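Local coordinates for protein cytosolic IMP-GMP specific 5'-nucleotidase (Legionella pneumophila subsp. pneumophila, PDB 4OHF) that probably removes the 5'-phosphate from purine nucleoside monophosphates such as IMP and GMP, as a magnesium-binding cytosolic nucleotidase of the HAD clan, at residues B[92-96]-B[97-101]; B[195-198]-B[199-202]; B[373-376]-B[377-380]. All blocks are in the same frame, centred on the assembly; numbering follows the deposited sequence.

Contact 1: B[92-96]-B[97-101]; sequences LSYHG and TKQIS
Tyr94 and Gln99 face each other across an antiparallel beta hairpin, strand 90-95 with strand 98-99, closed by a type II' turn from His95 to Lys98. Gly96, at positive phi (73°), takes the first corner of the turn, Thr97 the second. Tyr94 and Gln99 form a non-hydrogen-bonded pair. CB of Gln99 lies over one face of the Tyr94 ring in a CH-pi contact, 3.6 Å from the ring centroid. With CG anti to the backbone N (chi1 176°) and an extended chain beyond, Gln99 continues along the ring toward the hydroxyl, NE2 standing 3.6 Å from Tyr94 OH; amide and ring planes are 33° apart. The neighbouring pair, His95 and Lys98, is hydrogen-bonded: His95 N to Lys98 O is 2.7 Å, while the return bond from Lys98 N is weak. Ile100 N reaches Ser93 O at 3.0 Å. On the face of His95, Ile100 lays CD1 beside Ser93 OG at 3.6 Å and CG1 near His95 CB at 4.1 Å. His95 ND1 bonds Asn80 and Thr97 OG1 bonds Asp141. Strand 98-99 is, within this chain, an edge strand of a five-stranded antiparallel sheet, next to 90-95 and then 80-84, and Ser101 caps helix 102-109.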
loop_
_atom_site.group_PDB
_atom_site.type_symbol
_atom_site.label_atom_id
_atom_site.label_comp_id
_atom_site.label_asym_id
_atom_site.label_seq_id
_atom_site.Cartn_x
_atom_site.Cartn_y
_atom_site.Cartn_z
ATOM N N LEU B 92 -27.636 -5.596 6.890
ATOM C CA LEU B 92 -28.694 -5.107 6.022
ATOM C C LEU B 92 -28.228 -3.935 5.168
ATOM O O LEU B 92 -27.292 -3.227 5.524
ATOM C CB LEU B 92 -29.953 -4.774 6.832
ATOM C CG LEU B 92 -29.932 -3.828 8.019
ATOM C CD1 LEU B 92 -29.779 -2.421 7.512
ATOM C CD2 LEU B 92 -31.238 -3.964 8.793
ATOM N N SER B 93 -28.866 -3.764 4.016
ATOM C CA SER B 93 -28.484 -2.707 3.098
ATOM C C SER B 93 -29.636 -2.049 2.347
ATOM O O SER B 93 -30.711 -2.626 2.180
ATOM C CB SER B 93 -27.470 -3.251 2.087
ATOM O OG SER B 93 -28.011 -4.347 1.368
ATOM N N TYR B 94 -29.384 -0.825 1.897
ATOM C CA TYR B 94 -30.359 -0.054 1.147
ATOM C C TYR B 94 -29.677 0.642 -0.037
ATOM O O TYR B 94 -28.499 1.011 0.034
ATOM C CB TYR B 94 -31.003 1.025 2.035
ATOM C CG TYR B 94 -32.001 0.545 3.073
ATOM C CD1 TYR B 94 -31.597 -0.222 4.165
ATOM C CD2 TYR B 94 -33.354 0.879 2.971
ATOM C CE1 TYR B 94 -32.518 -0.648 5.130
ATOM C CE2 TYR B 94 -34.282 0.462 3.930
ATOM C CZ TYR B 94 -33.859 -0.303 5.003
ATOM O OH TYR B 94 -34.771 -0.747 5.936
ATOM N N HIS B 95 -30.415 0.781 -1.134
ATOM C CA HIS B 95 -29.911 1.506 -2.294
ATOM C C HIS B 95 -30.787 2.752 -2.229
ATOM O O HIS B 95 -31.957 2.717 -2.601
ATOM C CB HIS B 95 -30.169 0.749 -3.596
ATOM C CG HIS B 95 -29.688 1.474 -4.817
ATOM N ND1 HIS B 95 -28.354 1.556 -5.160
ATOM C CD2 HIS B 95 -30.360 2.190 -5.750
ATOM C CE1 HIS B 95 -28.226 2.290 -6.251
ATOM N NE2 HIS B 95 -29.428 2.687 -6.629
ATOM N N GLY B 96 -30.230 3.841 -1.716
ATOM C CA GLY B 96 -31.017 5.046 -1.564
ATOM C C GLY B 96 -31.977 4.810 -0.415
ATOM O O GLY B 96 -31.550 4.473 0.689
ATOM N N THR B 97 -33.271 4.961 -0.668
ATOM C CA THR B 97 -34.271 4.751 0.373
ATOM C C THR B 97 -34.813 3.335 0.296
ATOM O O THR B 97 -35.315 2.796 1.281
ATOM C CB THR B 97 -35.453 5.726 0.215
ATOM O OG1 THR B 97 -34.968 7.075 0.253
ATOM C CG2 THR B 97 -36.466 5.522 1.336
ATOM N N LYS B 98 -34.707 2.739 -0.885
ATOM C CA LYS B 98 -35.199 1.387 -1.113
ATOM C C LYS B 98 -34.281 0.353 -0.464
ATOM O O LYS B 98 -33.061 0.413 -0.621
ATOM C CB LYS B 98 -35.305 1.127 -2.627
ATOM C CG LYS B 98 -35.873 -0.239 -3.017
ATOM C CD LYS B 98 -37.360 -0.358 -2.689
ATOM C CE LYS B 98 -38.203 0.609 -3.521
ATOM N NZ LYS B 98 -39.667 0.519 -3.205
ATOM N N GLN B 99 -34.868 -0.587 0.270
ATOM C CA GLN B 99 -34.085 -1.627 0.916
ATOM C C GLN B 99 -33.770 -2.727 -0.080
ATOM O O GLN B 99 -34.644 -3.152 -0.824
ATOM C CB GLN B 99 -34.845 -2.241 2.095
ATOM C CG GLN B 99 -34.086 -3.408 2.742
ATOM C CD GLN B 99 -34.840 -4.063 3.884
ATOM O OE1 GLN B 99 -35.986 -4.466 3.731
ATOM N NE2 GLN B 99 -34.193 -4.183 5.029
ATOM N N ILE B 100 -32.524 -3.188 -0.088
ATOM C CA ILE B 100 -32.115 -4.263 -0.983
ATOM C C ILE B 100 -32.508 -5.608 -0.357
ATOM O O ILE B 100 -32.419 -5.781 0.859
ATOM C CB ILE B 100 -30.598 -4.247 -1.207
ATOM C CG1 ILE B 100 -30.170 -2.882 -1.753
ATOM C CG2 ILE B 100 -30.212 -5.356 -2.159
ATOM C CD1 ILE B 100 -28.676 -2.660 -1.783
ATOM N N SER B 101 -32.952 -6.549 -1.187
ATOM C CA SER B 101 -33.360 -7.871 -0.711
ATOM C C SER B 101 -32.137 -8.759 -0.503
ATOM O O SER B 101 -31.075 -8.519 -1.084
ATOM C CB SER B 101 -34.304 -8.536 -1.722
ATOM O OG SER B 101 -33.629 -8.853 -2.937
#

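Contact 2: B[195-198]-B[199-202]; sequences LKHF and IRYG
His197 and Tyr201, one helical turn apart, set their rings almost perpendicular, planes at 87° and centroids 5.3 Å apart. The approach is oblique: CE2 of Tyr201 comes to 3.5 Å from NE2 of His197. CG anti to the backbone N (chi1 -169°) holds the imidazole out from the helix, where the tyrosine ring comes up to it. Near the plane of the Tyr201 ring, at its edge, lies His197 O, 3.5 Å from CD2.

Arg200 folds back toward the N-terminal end of the helix. Its chain bends at chi3 and lays one face of the guanidinium over the backbone of the preceding turn, with NH2 3.6 Å from His197 CA and NH1 3.6 Å from Lys196 CB. The guanidinium and imidazole planes are turned 45° apart, and the two side chains cross at about a right angle. Lys196 sends its ammonium elsewhere, into salt bridges with Glu232 and Asp229. Ile199 packs, with Leu195, on Ile205 of strand 204-208, whereas Phe198 packs on Ile20 and Leu438. Beyond the aromatic pair, Pro442 touches both side chains and Cys362 of a second subunit packs on His197.

Regular helical bonds, such as Arg200 N to Lys196 O at 2.8 Å, weaken at Tyr201, whose N makes weak bonds to both His197 O and Phe198 O. Gly202, at positive phi, then gives its N to Ile199 O at 2.8 Å, as the C-prime residue of a Schellman motif. The motif ends helix 189-200 just before strand 204-208 of the central HAD-type sheet.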
loop_
_atom_site.group_PDB
_atom_site.type_symbol
_atom_site.label_atom_id
_atom_site.label_comp_id
_atom_site.label_asym_id
_atom_site.label_seq_id
_atom_site.Cartn_x
_atom_site.Cartn_y
_atom_site.Cartn_z
ATOM N N LEU B 195 -16.601 19.400 36.618
ATOM C CA LEU B 195 -15.255 19.870 36.393
ATOM C C LEU B 195 -14.664 20.319 37.723
ATOM O O LEU B 195 -13.556 19.917 38.092
ATOM C CB LEU B 195 -15.261 21.021 35.389
ATOM C CG LEU B 195 -15.620 20.568 33.973
ATOM C CD1 LEU B 195 -15.793 21.765 33.062
ATOM C CD2 LEU B 195 -14.531 19.652 33.459
ATOM N N LYS B 196 -15.409 21.142 38.451
ATOM C CA LYS B 196 -14.938 21.619 39.737
ATOM C C LYS B 196 -14.580 20.423 40.598
ATOM O O LYS B 196 -13.516 20.372 41.206
ATOM C CB LYS B 196 -16.006 22.459 40.418
ATOM C CG LYS B 196 -16.085 23.883 39.911
ATOM C CD LYS B 196 -16.902 24.707 40.878
ATOM C CE LYS B 196 -17.077 26.143 40.432
ATOM N NZ LYS B 196 -17.796 26.949 41.468
ATOM N N HIS B 197 -15.469 19.446 40.635
ATOM C CA HIS B 197 -15.204 18.255 41.405
ATOM C C HIS B 197 -13.802 17.746 41.073
ATOM O O HIS B 197 -12.924 17.709 41.931
ATOM C CB HIS B 197 -16.224 17.176 41.068
ATOM C CG HIS B 197 -16.188 16.001 41.995
ATOM N ND1 HIS B 197 -16.558 14.731 41.603
ATOM C CD2 HIS B 197 -15.841 15.909 43.303
ATOM C CE1 HIS B 197 -16.437 13.906 42.630
ATOM N NE2 HIS B 197 -16.005 14.595 43.673
ATOM N N PHE B 198 -13.594 17.361 39.817
ATOM C CA PHE B 198 -12.300 16.845 39.374
ATOM C C PHE B 198 -11.109 17.746 39.677
ATOM O O PHE B 198 -10.066 17.267 40.118
ATOM C CB PHE B 198 -12.324 16.540 37.871
ATOM C CG PHE B 198 -12.814 15.159 37.534
ATOM C CD1 PHE B 198 -12.067 14.329 36.706
ATOM C CD2 PHE B 198 -14.013 14.681 38.045
ATOM C CE1 PHE B 198 -12.507 13.042 36.393
ATOM C CE2 PHE B 198 -14.459 13.396 37.734
ATOM C CZ PHE B 198 -13.700 12.579 36.909
ATOM N N ILE B 199 -11.244 19.040 39.428
ATOM C CA ILE B 199 -10.142 19.956 39.682
ATOM C C ILE B 199 -9.809 19.949 41.167
ATOM O O ILE B 199 -8.644 19.951 41.567
ATOM C CB ILE B 199 -10.503 21.381 39.256
ATOM C CG1 ILE B 199 -10.853 21.393 37.770
ATOM C CG2 ILE B 199 -9.337 22.311 39.531
ATOM C CD1 ILE B 199 -11.507 22.667 37.305
ATOM N N ARG B 200 -10.857 19.926 41.976
ATOM C CA ARG B 200 -10.732 19.917 43.420
ATOM C C ARG B 200 -9.772 18.815 43.870
ATOM O O ARG B 200 -9.029 18.997 44.830
ATOM C CB ARG B 200 -12.116 19.713 44.025
ATOM C CG ARG B 200 -12.268 20.080 45.476
ATOM C CD ARG B 200 -13.743 19.974 45.857
ATOM N NE ARG B 200 -14.561 20.892 45.059
ATOM C CZ ARG B 200 -15.745 20.593 44.527
ATOM N NH1 ARG B 200 -16.398 21.509 43.823
ATOM N NH2 ARG B 200 -16.273 19.382 44.687
ATOM N N TYR B 201 -9.779 17.685 43.167
ATOM C CA TYR B 201 -8.909 16.558 43.493
ATOM C C TYR B 201 -7.554 16.593 42.791
ATOM O O TYR B 201 -6.887 15.563 42.675
ATOM C CB TYR B 201 -9.594 15.233 43.158
ATOM C CG TYR B 201 -10.607 14.753 44.177
ATOM C CD1 TYR B 201 -10.343 13.642 44.980
ATOM C CD2 TYR B 201 -11.855 15.378 44.306
ATOM C CE1 TYR B 201 -11.301 13.158 45.885
ATOM C CE2 TYR B 201 -12.818 14.907 45.204
ATOM C CZ TYR B 201 -12.535 13.796 45.989
ATOM O OH TYR B 201 -13.487 13.321 46.863
ATOM N N GLY B 202 -7.149 17.762 42.308
ATOM C CA GLY B 202 -5.852 17.872 41.659
ATOM C C GLY B 202 -5.779 17.509 40.190
ATOM O O GLY B 202 -4.699 17.398 39.619
#

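Contact 3: B[373-376]-B[377-380]; sequences YDQE and IHDL
Gln375 and Asp379 pair one turn apart near the start of helix 374-399, an arm of a helical hairpin with helix 338-367. NE2 of Gln375 donates to Asp379 OD2 over 3.3 Å in a fairly straight bond (166°). The donor reaches the syn side of OD2 from 34° outside the carboxylate plane, while the acceptor lies nearly in the plane of the amide; the two groups are turned 41° apart. A bend at chi2 of Gln375 curls its amide toward the next turn. This side-chain link runs on the exposed side of the helix.

Backbone acceptors here are met unevenly. Tyr373 O takes a nearly linear bond from Ile377 N at 2.9 Å. The bond from His378 N to Asp374 O is weak, and the place of that oxygen is uncertain. Gln375 O is shared by His378 N and Asp379 N, both weak. Leu380 N points to Glu376 O, although the position of that oxygen too is less certain. The hydroxyl of Tyr373 is engaged outside the turn, bonding Glu368 and, weakly, Arg364. On the flank toward helix 338-367, Tyr373 and Glu376 rest on Leu361, and Leu380 packs on Tyr358. At the beginning of the turn, Tyr373 CB touches CG2 of Ile377 at 4.2 Å.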
loop_
_atom_site.group_PDB
_atom_site.type_symbol
_atom_site.label_atom_id
_atom_site.label_comp_id
_atom_site.label_asym_id
_atom_site.label_seq_id
_atom_site.Cartn_x
_atom_site.Cartn_y
_atom_site.Cartn_z
ATOM N N TYR B 373 -39.414 -44.223 16.458
ATOM C CA TYR B 373 -39.372 -42.821 16.854
ATOM C C TYR B 373 -40.096 -41.957 15.829
ATOM O O TYR B 373 -40.340 -40.768 16.056
ATOM C CB TYR B 373 -37.928 -42.350 16.950
ATOM C CG TYR B 373 -37.018 -43.316 17.648
ATOM C CD1 TYR B 373 -37.105 -43.522 19.020
ATOM C CD2 TYR B 373 -36.070 -44.043 16.930
ATOM C CE1 TYR B 373 -36.264 -44.430 19.658
ATOM C CE2 TYR B 373 -35.231 -44.952 17.557
ATOM C CZ TYR B 373 -35.330 -45.141 18.915
ATOM O OH TYR B 373 -34.491 -46.046 19.523
ATOM N N ASP B 374 -40.424 -42.563 14.693
ATOM C CA ASP B 374 -41.090 -41.847 13.617
ATOM C C ASP B 374 -42.299 -41.031 14.071
ATOM O O ASP B 374 -42.560 -39.958 13.530
ATOM C CB ASP B 374 -41.472 -42.821 12.492
ATOM C CG ASP B 374 -40.292 -43.149 11.570
ATOM O OD1 ASP B 374 -40.500 -43.874 10.571
ATOM O OD2 ASP B 374 -39.157 -42.684 11.829
ATOM N N GLN B 375 -43.030 -41.510 15.069
ATOM C CA GLN B 375 -44.184 -40.750 15.528
ATOM C C GLN B 375 -43.737 -39.474 16.234
ATOM O O GLN B 375 -44.130 -38.367 15.855
ATOM C CB GLN B 375 -45.048 -41.582 16.472
ATOM C CG GLN B 375 -46.332 -40.871 16.862
ATOM C CD GLN B 375 -47.007 -40.213 15.662
ATOM O OE1 GLN B 375 -47.345 -40.877 14.680
ATOM N NE2 GLN B 375 -47.198 -38.901 15.735
ATOM N N GLU B 376 -42.910 -39.631 17.262
ATOM C CA GLU B 376 -42.413 -38.488 18.017
ATOM C C GLU B 376 -41.723 -37.459 17.096
ATOM O O GLU B 376 -42.019 -36.266 17.158
ATOM C CB GLU B 376 -41.442 -38.968 19.104
ATOM C CG GLU B 376 -41.445 -38.110 20.351
ATOM C CD GLU B 376 -40.426 -38.553 21.382
ATOM O OE1 GLU B 376 -40.319 -39.772 21.632
ATOM O OE2 GLU B 376 -39.741 -37.674 21.955
ATOM N N ILE B 377 -40.821 -37.921 16.232
ATOM C CA ILE B 377 -40.119 -37.010 15.332
ATOM C C ILE B 377 -41.066 -36.096 14.547
ATOM O O ILE B 377 -40.790 -34.906 14.387
ATOM C CB ILE B 377 -39.196 -37.782 14.343
ATOM C CG1 ILE B 377 -40.022 -38.683 13.422
ATOM C CG2 ILE B 377 -38.189 -38.623 15.119
ATOM C CD1 ILE B 377 -40.512 -38.014 12.119
ATOM N N HIS B 378 -42.181 -36.644 14.063
ATOM C CA HIS B 378 -43.152 -35.851 13.306
ATOM C C HIS B 378 -43.789 -34.756 14.177
ATOM O O HIS B 378 -44.064 -33.655 13.693
ATOM C CB HIS B 378 -44.250 -36.754 12.721
ATOM C CG HIS B 378 -45.340 -36.001 12.022
ATOM N ND1 HIS B 378 -46.560 -35.732 12.609
ATOM C CD2 HIS B 378 -45.382 -35.429 10.793
ATOM C CE1 HIS B 378 -47.305 -35.029 11.772
ATOM N NE2 HIS B 378 -46.614 -34.831 10.663
ATOM N N ASP B 379 -44.026 -35.061 15.455
ATOM C CA ASP B 379 -44.615 -34.090 16.366
ATOM C C ASP B 379 -43.605 -33.001 16.676
ATOM O O ASP B 379 -43.934 -31.814 16.615
ATOM C CB ASP B 379 -45.088 -34.769 17.649
ATOM C CG ASP B 379 -46.148 -35.823 17.383
ATOM O OD1 ASP B 379 -47.024 -35.587 16.515
ATOM O OD2 ASP B 379 -46.105 -36.886 18.042
ATOM N N LEU B 380 -42.376 -33.395 17.001
ATOM C CA LEU B 380 -41.337 -32.414 17.265
ATOM C C LEU B 380 -41.292 -31.437 16.086
ATOM O O LEU B 380 -41.137 -30.233 16.277
ATOM C CB LEU B 380 -39.965 -33.083 17.416
ATOM C CG LEU B 380 -39.533 -33.740 18.727
ATOM C CD1 LEU B 380 -39.704 -32.746 19.869
ATOM C CD2 LEU B 380 -40.348 -34.997 18.978
#

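Contacts 1, 2 and 3 follow one another along the chain and touch nowhere. Contacts 1 and 2 lie on opposite sides of the chain's centre, about 49 Å apart between centres. Centre to centre, contact 3 is about 41 Å from contact 1 and about 69 Å from contact 2, well out from the body of the protein. Three separate parts of the fold are thus each held by local contacts: the outer hairpin of the five-stranded antiparallel sheet, a helix packed on the mixed sheet, and the long two-helix arm. Of the three, only contact 2 packs on strand 19-22, which leads into the magnesium ligand Asp23, about 12 Å from Leu195 between side chains.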